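Local coordinates for zinc phosphodiesterase ELAC protein 1 (PDB 3ZWF), which is a zinc phosphodiesterase that repairs transfer RNA by removing a 2',3'-cyclic phosphate and shows some tRNA 3'-processing endonuclease activity, at residues D64-L69 with V95-F100; G71-I76 with I89-P94; A19-L24 with E37-Q42. All coordinates share one frame; numbering follows the deposited sequence.

Contact 1 (D64-L69 with V95-F100); sequences DHFFGL and VGLRDF. With ZN (zinc ion), chain D.
Phe66 and Phe100 meet as an edge-to-face (T-shaped) aromatic pair, with Phe66 supplying the edge and Phe100 the face. The ring centroids are 5.0 Å apart and the planes stand at 81°, close to perpendicular. Phe66 CE2 sits over the Phe100 ring, displaced toward its rim, and comes within 3.6 Å of Phe100 CE2. One face of the Phe66 ring is backed by CD1 of its own neighbour Phe67. The Phe66 ring reaches helix 97-107 because CG lies between the backbone N and the carbonyl carbon (chi1 80°), while Phe100 extends from that helix with CG anti to the backbone N (chi1 173°). Beside the rings, Leu69 and Leu97 cross at about a right angle, Leu69 CD2 lying 4.1 Å from Leu97 CD1; the same methyl of Leu97 approaches Phe66 CD2 obliquely at 4.3 Å. Leu107 of the second subunit packs on both Phe66 and Phe100, which brings this cluster to the dimer interface. A type I turn, closed by the hydrogen bond from Leu69 N to Phe66 O (2.9 Å), leads from the metal-binding residues to helix 69-79. Just ahead of Phe66, Asp64 OD2 and His65 NE2 each bind zinc at 2.2 Å, and Asp251 and His311 are further ligands. Phe66 thus packs helix 97-107 against the loop whose Asp64 and His65 end the His60-x-His62-x-Asp64-His65 metal-binding motif of the metallo-beta-lactamase superfamily.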
loop_
_atom_site.group_PDB
_atom_site.type_symbol
_atom_site.label_atom_id
_atom_site.label_comp_id
_atom_site.label_asym_id
_atom_site.label_seq_id
_atom_site.Cartn_x
_atom_site.Cartn_y
_atom_site.Cartn_z
ATOM N N ASP A 64 -6.285 -3.033 5.446
ATOM C CA ASP A 64 -5.393 -2.626 6.527
ATOM C C ASP A 64 -4.570 -3.789 7.096
ATOM O O ASP A 64 -3.731 -3.575 7.971
ATOM C CB ASP A 64 -6.126 -1.897 7.708
ATOM C CG ASP A 64 -7.316 -2.620 8.227
ATOM O OD1 ASP A 64 -8.181 -3.108 7.440
ATOM O OD2 ASP A 64 -7.391 -2.712 9.469
ATOM N N HIS A 65 -4.813 -4.991 6.557
ATOM C CA HIS A 65 -4.028 -6.173 6.906
ATOM C C HIS A 65 -3.234 -6.786 5.746
ATOM O O HIS A 65 -2.504 -7.763 5.978
ATOM C CB HIS A 65 -4.964 -7.204 7.584
ATOM C CG HIS A 65 -5.670 -6.628 8.767
ATOM N ND1 HIS A 65 -5.311 -6.914 10.072
ATOM C CD2 HIS A 65 -6.674 -5.727 8.842
ATOM C CE1 HIS A 65 -6.078 -6.209 10.883
ATOM N NE2 HIS A 65 -6.906 -5.479 10.160
ATOM N N PHE A 66 -3.396 -6.295 4.506
ATOM C CA PHE A 66 -2.665 -6.885 3.389
ATOM C C PHE A 66 -2.282 -5.973 2.231
ATOM O O PHE A 66 -1.480 -6.373 1.407
ATOM C CB PHE A 66 -3.351 -8.133 2.814
ATOM C CG PHE A 66 -4.480 -7.877 1.894
ATOM C CD1 PHE A 66 -5.726 -7.577 2.376
ATOM C CD2 PHE A 66 -4.321 -7.983 0.497
ATOM C CE1 PHE A 66 -6.799 -7.324 1.505
ATOM C CE2 PHE A 66 -5.400 -7.768 -0.360
ATOM C CZ PHE A 66 -6.645 -7.451 0.165
ATOM N N PHE A 67 -2.805 -4.757 2.193
ATOM C CA PHE A 67 -2.495 -3.871 1.065
ATOM C C PHE A 67 -1.008 -3.524 0.994
ATOM O O PHE A 67 -0.542 -3.086 -0.073
ATOM C CB PHE A 67 -3.313 -2.568 1.088
ATOM C CG PHE A 67 -4.724 -2.679 0.607
ATOM C CD1 PHE A 67 -5.236 -3.817 0.006
ATOM C CD2 PHE A 67 -5.573 -1.615 0.818
ATOM C CE1 PHE A 67 -6.561 -3.851 -0.399
ATOM C CE2 PHE A 67 -6.906 -1.660 0.405
ATOM C CZ PHE A 67 -7.387 -2.778 -0.180
ATOM N N GLY A 68 -0.280 -3.648 2.095
ATOM C CA GLY A 68 1.175 -3.464 2.110
ATOM C C GLY A 68 2.019 -4.599 1.547
ATOM O O GLY A 68 3.245 -4.477 1.409
ATOM N N LEU A 69 1.378 -5.724 1.266
ATOM C CA LEU A 69 2.098 -6.944 0.856
ATOM C C LEU A 69 2.844 -6.868 -0.486
ATOM O O LEU A 69 4.005 -7.231 -0.572
ATOM C CB LEU A 69 1.178 -8.190 0.989
ATOM C CG LEU A 69 1.893 -9.529 0.829
ATOM C CD1 LEU A 69 3.067 -9.667 1.802
ATOM C CD2 LEU A 69 0.829 -10.606 1.163
ATOM N N VAL A 95 -8.177 -17.767 1.236
ATOM C CA VAL A 95 -8.483 -17.927 -0.189
ATOM C C VAL A 95 -8.676 -16.557 -0.843
ATOM O O VAL A 95 -9.466 -15.744 -0.371
ATOM C CB VAL A 95 -9.747 -18.808 -0.401
ATOM C CG1 VAL A 95 -10.214 -18.774 -1.889
ATOM C CG2 VAL A 95 -9.455 -20.214 0.018
ATOM N N GLY A 96 -7.988 -16.355 -1.970
ATOM C CA GLY A 96 -8.018 -15.101 -2.721
ATOM C C GLY A 96 -6.676 -14.409 -2.700
ATOM O O GLY A 96 -6.341 -13.606 -3.616
ATOM N N LEU A 97 -5.889 -14.696 -1.674
ATOM C CA LEU A 97 -4.604 -14.018 -1.508
ATOM C C LEU A 97 -3.582 -14.394 -2.597
ATOM O O LEU A 97 -2.830 -13.550 -3.078
ATOM C CB LEU A 97 -4.020 -14.274 -0.104
ATOM C CG LEU A 97 -2.707 -13.564 0.197
ATOM C CD1 LEU A 97 -2.886 -12.042 0.215
ATOM C CD2 LEU A 97 -2.164 -14.017 1.607
ATOM N N ARG A 98 -3.538 -15.671 -2.960
ATOM C CA ARG A 98 -2.541 -16.112 -3.930
ATOM C C ARG A 98 -2.693 -15.360 -5.265
ATOM O O ARG A 98 -1.714 -14.843 -5.812
ATOM C CB ARG A 98 -2.632 -17.606 -4.190
ATOM C CG ARG A 98 -1.514 -18.148 -5.092
ATOM C CD ARG A 98 -1.679 -19.632 -5.409
ATOM N NE ARG A 98 -1.756 -20.442 -4.197
ATOM C CZ ARG A 98 -2.704 -21.331 -3.921
ATOM N NH1 ARG A 98 -3.725 -21.546 -4.743
ATOM N NH2 ARG A 98 -2.608 -22.020 -2.806
ATOM N N ASP A 99 -3.921 -15.312 -5.769
ATOM C CA ASP A 99 -4.188 -14.647 -7.082
ATOM C C ASP A 99 -3.931 -13.157 -6.995
ATOM O O ASP A 99 -3.417 -12.557 -7.932
ATOM C CB ASP A 99 -5.622 -14.916 -7.521
ATOM C CG ASP A 99 -5.859 -16.390 -7.918
ATOM O OD1 ASP A 99 -4.875 -17.119 -8.191
ATOM O OD2 ASP A 99 -7.043 -16.806 -7.958
ATOM N N PHE A 100 -4.253 -12.547 -5.852
ATOM C CA PHE A 100 -4.003 -11.144 -5.627
ATOM C C PHE A 100 -2.529 -10.832 -5.811
ATOM O O PHE A 100 -2.151 -9.892 -6.528
ATOM C CB PHE A 100 -4.450 -10.676 -4.238
ATOM C CG PHE A 100 -4.046 -9.278 -3.933
ATOM C CD1 PHE A 100 -4.677 -8.224 -4.549
ATOM C CD2 PHE A 100 -3.016 -9.008 -3.038
ATOM C CE1 PHE A 100 -4.276 -6.904 -4.284
ATOM C CE2 PHE A 100 -2.645 -7.693 -2.738
ATOM C CZ PHE A 100 -3.280 -6.657 -3.356
HETATM ZN ZN ZN D . -8.554 -4.125 10.662
HETATM O O HOH W 1 -9.621 -4.756 8.884
#

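Contact 2 (G71-I76 with I89-P94)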
loop_
_atom_site.group_PDB
_atom_site.type_symbol
_atom_site.label_atom_id
_atom_site.label_comp_id
_atom_site.label_asym_id
_atom_site.label_seq_id
_atom_site.Cartn_x
_atom_site.Cartn_y
_atom_site.Cartn_z
ATOM N N GLY A 71 4.048 -4.243 -2.063
ATOM C CA GLY A 71 5.167 -3.344 -1.837
ATOM C C GLY A 71 6.273 -3.983 -1.053
ATOM O O GLY A 71 7.438 -3.860 -1.405
ATOM N N LEU A 72 5.901 -4.662 0.027
ATOM C CA LEU A 72 6.871 -5.369 0.855
ATOM C C LEU A 72 7.681 -6.391 0.042
ATOM O O LEU A 72 8.900 -6.444 0.157
ATOM C CB LEU A 72 6.205 -6.014 2.042
ATOM C CG LEU A 72 7.132 -6.795 2.977
ATOM C CD1 LEU A 72 8.208 -5.905 3.621
ATOM C CD2 LEU A 72 6.298 -7.516 4.042
ATOM N N LEU A 73 7.002 -7.228 -0.738
ATOM C CA LEU A 73 7.697 -8.264 -1.534
ATOM C C LEU A 73 8.647 -7.611 -2.529
ATOM O O LEU A 73 9.791 -8.028 -2.680
ATOM C CB LEU A 73 6.701 -9.164 -2.279
ATOM C CG LEU A 73 5.772 -9.993 -1.359
ATOM C CD1 LEU A 73 4.728 -10.765 -2.142
ATOM C CD2 LEU A 73 6.563 -10.905 -0.376
ATOM N N CYS A 74 8.174 -6.559 -3.188
ATOM C CA CYS A 74 8.994 -5.845 -4.180
ATOM C C CYS A 74 10.280 -5.315 -3.559
ATOM O O CYS A 74 11.368 -5.451 -4.109
ATOM C CB CYS A 74 8.220 -4.682 -4.819
ATOM S SG CYS A 74 6.999 -5.180 -5.935
ATOM N N THR A 75 10.136 -4.702 -2.401
ATOM C CA THR A 75 11.258 -4.055 -1.731
ATOM C C THR A 75 12.241 -5.110 -1.184
ATOM O O THR A 75 13.455 -4.962 -1.329
ATOM C CB THR A 75 10.730 -3.004 -0.704
ATOM O OG1 THR A 75 9.988 -2.004 -1.430
ATOM C CG2 THR A 75 11.858 -2.351 0.056
ATOM N N ILE A 76 11.718 -6.207 -0.627
ATOM C CA ILE A 76 12.565 -7.338 -0.234
ATOM C C ILE A 76 13.404 -7.821 -1.441
ATOM O O ILE A 76 14.607 -8.028 -1.338
ATOM C CB ILE A 76 11.749 -8.524 0.314
ATOM C CG1 ILE A 76 11.204 -8.200 1.717
ATOM C CG2 ILE A 76 12.590 -9.815 0.384
ATOM C CD1 ILE A 76 10.162 -9.140 2.155
ATOM N N ILE A 89 10.029 -17.742 0.536
ATOM C CA ILE A 89 9.141 -17.132 1.524
ATOM C C ILE A 89 7.764 -17.834 1.454
ATOM O O ILE A 89 7.160 -17.959 0.403
ATOM C CB ILE A 89 8.979 -15.598 1.339
ATOM C CG1 ILE A 89 10.320 -14.895 1.576
ATOM C CG2 ILE A 89 7.952 -15.050 2.331
ATOM C CD1 ILE A 89 10.288 -13.387 1.391
ATOM N N GLU A 90 7.275 -18.263 2.606
ATOM C CA GLU A 90 5.945 -18.873 2.687
ATOM C C GLU A 90 4.927 -17.877 3.159
ATOM O O GLU A 90 5.123 -17.206 4.190
ATOM C CB GLU A 90 5.950 -20.047 3.688
ATOM C CG GLU A 90 6.886 -21.118 3.297
ATOM C CD GLU A 90 6.933 -22.253 4.322
ATOM O OE1 GLU A 90 6.400 -22.119 5.454
ATOM O OE2 GLU A 90 7.520 -23.287 3.965
ATOM N N ILE A 91 3.823 -17.788 2.430
ATOM C CA ILE A 91 2.763 -16.868 2.763
ATOM C C ILE A 91 1.494 -17.653 3.040
ATOM O O ILE A 91 1.065 -18.464 2.211
ATOM C CB ILE A 91 2.537 -15.848 1.617
ATOM C CG1 ILE A 91 3.842 -15.114 1.326
ATOM C CG2 ILE A 91 1.395 -14.881 1.987
ATOM C CD1 ILE A 91 3.773 -14.113 0.144
ATOM N N TYR A 92 0.913 -17.433 4.205
ATOM C CA TYR A 92 -0.343 -18.075 4.587
ATOM C C TYR A 92 -1.448 -17.057 4.692
ATOM O O TYR A 92 -1.269 -16.025 5.335
ATOM C CB TYR A 92 -0.160 -18.772 5.962
ATOM C CG TYR A 92 0.888 -19.864 5.932
ATOM C CD1 TYR A 92 2.232 -19.569 6.136
ATOM C CD2 TYR A 92 0.536 -21.217 5.747
ATOM C CE1 TYR A 92 3.199 -20.573 6.099
ATOM C CE2 TYR A 92 1.496 -22.201 5.700
ATOM C CZ TYR A 92 2.824 -21.877 5.893
ATOM O OH TYR A 92 3.771 -22.900 5.830
ATOM N N GLY A 93 -2.590 -17.297 4.069
ATOM C CA GLY A 93 -3.725 -16.388 4.245
ATOM C C GLY A 93 -4.985 -16.902 3.601
ATOM O O GLY A 93 -5.008 -18.039 3.101
ATOM N N PRO A 94 -6.073 -16.142 3.709
ATOM C CA PRO A 94 -7.315 -16.620 3.178
ATOM C C PRO A 94 -7.326 -16.846 1.672
ATOM O O PRO A 94 -6.604 -16.198 0.945
ATOM C CB PRO A 94 -8.319 -15.531 3.566
ATOM C CG PRO A 94 -7.667 -14.751 4.623
ATOM C CD PRO A 94 -6.227 -14.829 4.362
#
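Leu73 and Ile76 of helix 69-79 pack on Ile89 and Ile91 of strand 89-94, a buried contact in which the helix of a beta-alpha-beta crossover (strand 53-57, helix 69-79, strand 89-94) lies on its second strand. Strand 89-94 lies inside one mixed sheet, parallel to both neighbours, 53-57 and 116-121. Two pairs of side-chain ends make the junction: Leu73 CD1 is 4.2 Å from Ile91 CD1, and Ile76 CD1 is 4.3 Å from Ile89 CD1. Leu73 and Ile91 meet tip to tip, across 10.8 Å from Leu73 CA to Ile91 CA. In Ile91, CG1 stands anti to the carbonyl carbon (chi1 -57°) and, with the chain extended beyond it, carries CD1 out to Leu73. Ile101 of helix 97-107 touches both Leu73 and Ile91, adding a third element to the apolar layer. Tyr92 OH donates to Glu90 OE1 at 2.8 Å from above the carboxylate plane, and Lys55 forms a salt bridge with that oxygen. The helix-facing side thus meets its partner entirely through hydrocarbon, implying cohesion by dispersion and exclusion of water, while Glu90 and Tyr92 pair on the other face of the strand.

Contact 3 (A19-L24 with E37-Q42); sequences ASAVVL and EGTQTQ. With EDO (1,2-ethanediol), chain K; EDO (1,2-ethanediol), chain J.
Ala19 reaches segment 37-42 through two different waters, one on its backbone N and one on its O, while its CB lies against Glu37 O at 3.8 Å; the segments are joined without any direct hydrogen bond. Water 2 accepts from Ala19 N at 2.9 Å and donates to Glu37 O at 2.6 Å. Water 3 donates both to Ala19 O, at 2.8 Å, and to Thr39 OG1, at 2.9 Å. Direct touching falls to small groups: Ala21 CB lies 3.5 Å from Thr39 OG1 and also meets Thr39 CG2. With OG1 anti to the carbonyl carbon (chi1 -61°), Thr39 turns its hydroxyl toward water 3 and Ala21; Gly36 O is another hydrogen-bond partner of that hydroxyl. In the metallo-beta-lactamase fold this places the start of strand 21-26 beside the start of helix 39-45, the chain between them passing through strand 29-33. Gly38 is the helix N-cap, and its O receives Gln42 N at 3.0 Å; in the conformer given, the Thr41 hydroxyl bonds to it as well, 27° out of the carbonyl plane. Beside the helix start, toward the second subunit, lie ethanediols probably from the crystallisation liquor; one is bonded to water 2 and donates to Gln42 OE1. The Glu37 side chain leaves on the side away from the strand, and its carboxylate bonds across the dimer interface, where OE2 accepts from Gly38 N, and OE1 from Gln40 NE2, both of the second subunit.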
loop_
_atom_site.group_PDB
_atom_site.type_symbol
_atom_site.label_atom_id
_atom_site.label_comp_id
_atom_site.label_asym_id
_atom_site.label_seq_id
_atom_site.Cartn_x
_atom_site.Cartn_y
_atom_site.Cartn_z
ATOM N N ALA A 19 -0.872 0.728 10.047
ATOM C CA ALA A 19 -1.804 -0.361 9.841
ATOM C C ALA A 19 -1.221 -1.670 10.366
ATOM O O ALA A 19 -0.006 -1.811 10.587
ATOM C CB ALA A 19 -2.159 -0.482 8.389
ATOM N N SER A 20 -2.108 -2.632 10.560
ATOM C CA SER A 20 -1.727 -3.879 11.241
ATOM C C SER A 20 -0.476 -4.565 10.682
ATOM O O SER A 20 -0.382 -4.878 9.501
ATOM C CB SER A 20 -2.899 -4.845 11.253
ATOM O OG SER A 20 -3.846 -4.316 12.162
ATOM N N ALA A 21 0.494 -4.800 11.572
ATOM C CA ALA A 21 1.683 -5.606 11.300
ATOM C C ALA A 21 2.432 -5.852 12.618
ATOM O O ALA A 21 2.685 -4.918 13.382
ATOM C CB ALA A 21 2.592 -4.950 10.313
ATOM N N VAL A 22 2.776 -7.106 12.831
ATOM C CA VAL A 22 3.545 -7.526 14.012
ATOM C C VAL A 22 4.556 -8.559 13.552
ATOM O O VAL A 22 4.207 -9.451 12.760
ATOM C CB VAL A 22 2.672 -8.207 15.117
ATOM C CG1 VAL A 22 3.463 -8.245 16.451
ATOM C CG2 VAL A 22 1.313 -7.526 15.278
ATOM N N VAL A 23 5.789 -8.472 14.047
ATOM C CA VAL A 23 6.842 -9.443 13.726
ATOM C C VAL A 23 7.254 -10.271 14.936
ATOM O O VAL A 23 7.575 -9.743 15.982
ATOM C CB VAL A 23 8.082 -8.775 13.110
ATOM C CG1 VAL A 23 9.220 -9.748 12.953
ATOM C CG2 VAL A 23 7.718 -8.176 11.757
ATOM N N LEU A 24 7.193 -11.586 14.759
ATOM C CA LEU A 24 7.758 -12.552 15.683
ATOM C C LEU A 24 9.151 -12.973 15.189
ATOM O O LEU A 24 9.353 -13.387 14.032
ATOM C CB LEU A 24 6.836 -13.769 15.793
ATOM C CG LEU A 24 7.303 -14.885 16.729
ATOM C CD1 LEU A 24 7.456 -14.422 18.182
ATOM C CD2 LEU A 24 6.293 -16.035 16.621
ATOM N N GLU A 37 -0.860 -1.325 4.632
ATOM C CA GLU A 37 -0.126 -0.335 3.895
ATOM C C GLU A 37 0.853 0.386 4.816
ATOM O O GLU A 37 0.520 0.726 5.954
ATOM C CB GLU A 37 -1.120 0.648 3.285
ATOM C CG GLU A 37 -0.383 1.771 2.603
ATOM C CD GLU A 37 -1.194 2.561 1.607
ATOM O OE1 GLU A 37 -2.385 2.299 1.366
ATOM O OE2 GLU A 37 -0.596 3.477 1.070
ATOM N N GLY A 38 2.080 0.565 4.345
ATOM C CA GLY A 38 3.142 1.197 5.120
ATOM C C GLY A 38 4.014 0.295 5.959
ATOM O O GLY A 38 4.974 0.751 6.591
ATOM N N THR A 39 3.678 -0.979 5.991
ATOM C CA THR A 39 4.497 -1.932 6.707
ATOM C C THR A 39 5.966 -1.927 6.306
ATOM O O THR A 39 6.837 -1.899 7.157
ATOM C CB THR A 39 3.911 -3.344 6.629
ATOM O OG1 THR A 39 2.615 -3.331 7.235
ATOM C CG2 THR A 39 4.823 -4.343 7.356
ATOM N N GLN A 40 6.256 -1.835 5.007
ATOM C CA GLN A 40 7.670 -1.839 4.584
ATOM C C GLN A 40 8.459 -0.657 5.168
ATOM O O GLN A 40 9.639 -0.782 5.513
ATOM C CB GLN A 40 7.807 -1.907 3.056
ATOM C CG GLN A 40 7.189 -0.719 2.314
ATOM C CD GLN A 40 7.597 -0.694 0.867
ATOM O OE1 GLN A 40 8.801 -0.597 0.557
ATOM N NE2 GLN A 40 6.597 -0.741 -0.046
ATOM N N THR A 41 7.822 0.514 5.264
ATOM C CA THR A 41 8.449 1.725 5.792
ATOM C C THR A 41 8.586 1.629 7.322
ATOM O O THR A 41 9.575 2.058 7.918
ATOM C CB THR A 41 7.632 2.952 5.302
ATOM O OG1 THR A 41 6.240 2.792 5.618
ATOM C CG2 THR A 41 7.697 2.980 3.814
ATOM N N GLN A 42 7.598 1.022 7.961
ATOM C CA GLN A 42 7.704 0.789 9.408
ATOM C C GLN A 42 8.892 -0.136 9.695
ATOM O O GLN A 42 9.638 0.074 10.649
ATOM C CB GLN A 42 6.411 0.194 10.014
ATOM C CG GLN A 42 5.227 1.155 9.926
ATOM C CD GLN A 42 5.413 2.409 10.791
ATOM O OE1 GLN A 42 6.011 3.392 10.368
ATOM N NE2 GLN A 42 4.854 2.377 11.991
HETATM C C1 EDO K . 3.686 3.411 8.101
HETATM O O1 EDO K . 2.290 3.638 8.170
HETATM C C2 EDO K . 4.630 4.606 8.124
HETATM O O2 EDO K . 5.947 4.153 7.843
HETATM C C1 EDO J . 3.241 4.807 5.333
HETATM O O1 EDO J . 1.863 4.532 5.566
HETATM C C2 EDO J . 3.759 4.321 4.010
HETATM O O2 EDO J . 5.143 4.317 3.926
HETATM O O HOH W 2 1.489 1.131 8.368
HETATM O O HOH W 3 2.371 -1.324 9.270
#

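Contacts 1 and 2 are neighbours, their centres about 9 Å apart, and share an apolar core: Leu97 CD2 of contact 1 lies 3.7 Å from Ile91 CG2 of contact 2. Helix 97-107 directly follows strand 89-94. Contact 3, about 14 Å from contact 1 between centres, joins it at the zinc site, where Ala19 CB comes within 3.5 Å of Asp64 O. Contacts 2 and 3, with centres about 12 Å apart, are linked by a probable hydrogen bond, Thr75 OG1 to Gln40 OE1 at 2.7 Å. Contact 1 contributes Asp64 and His65 to one of the two zincs, and all three contacts touch the second subunit.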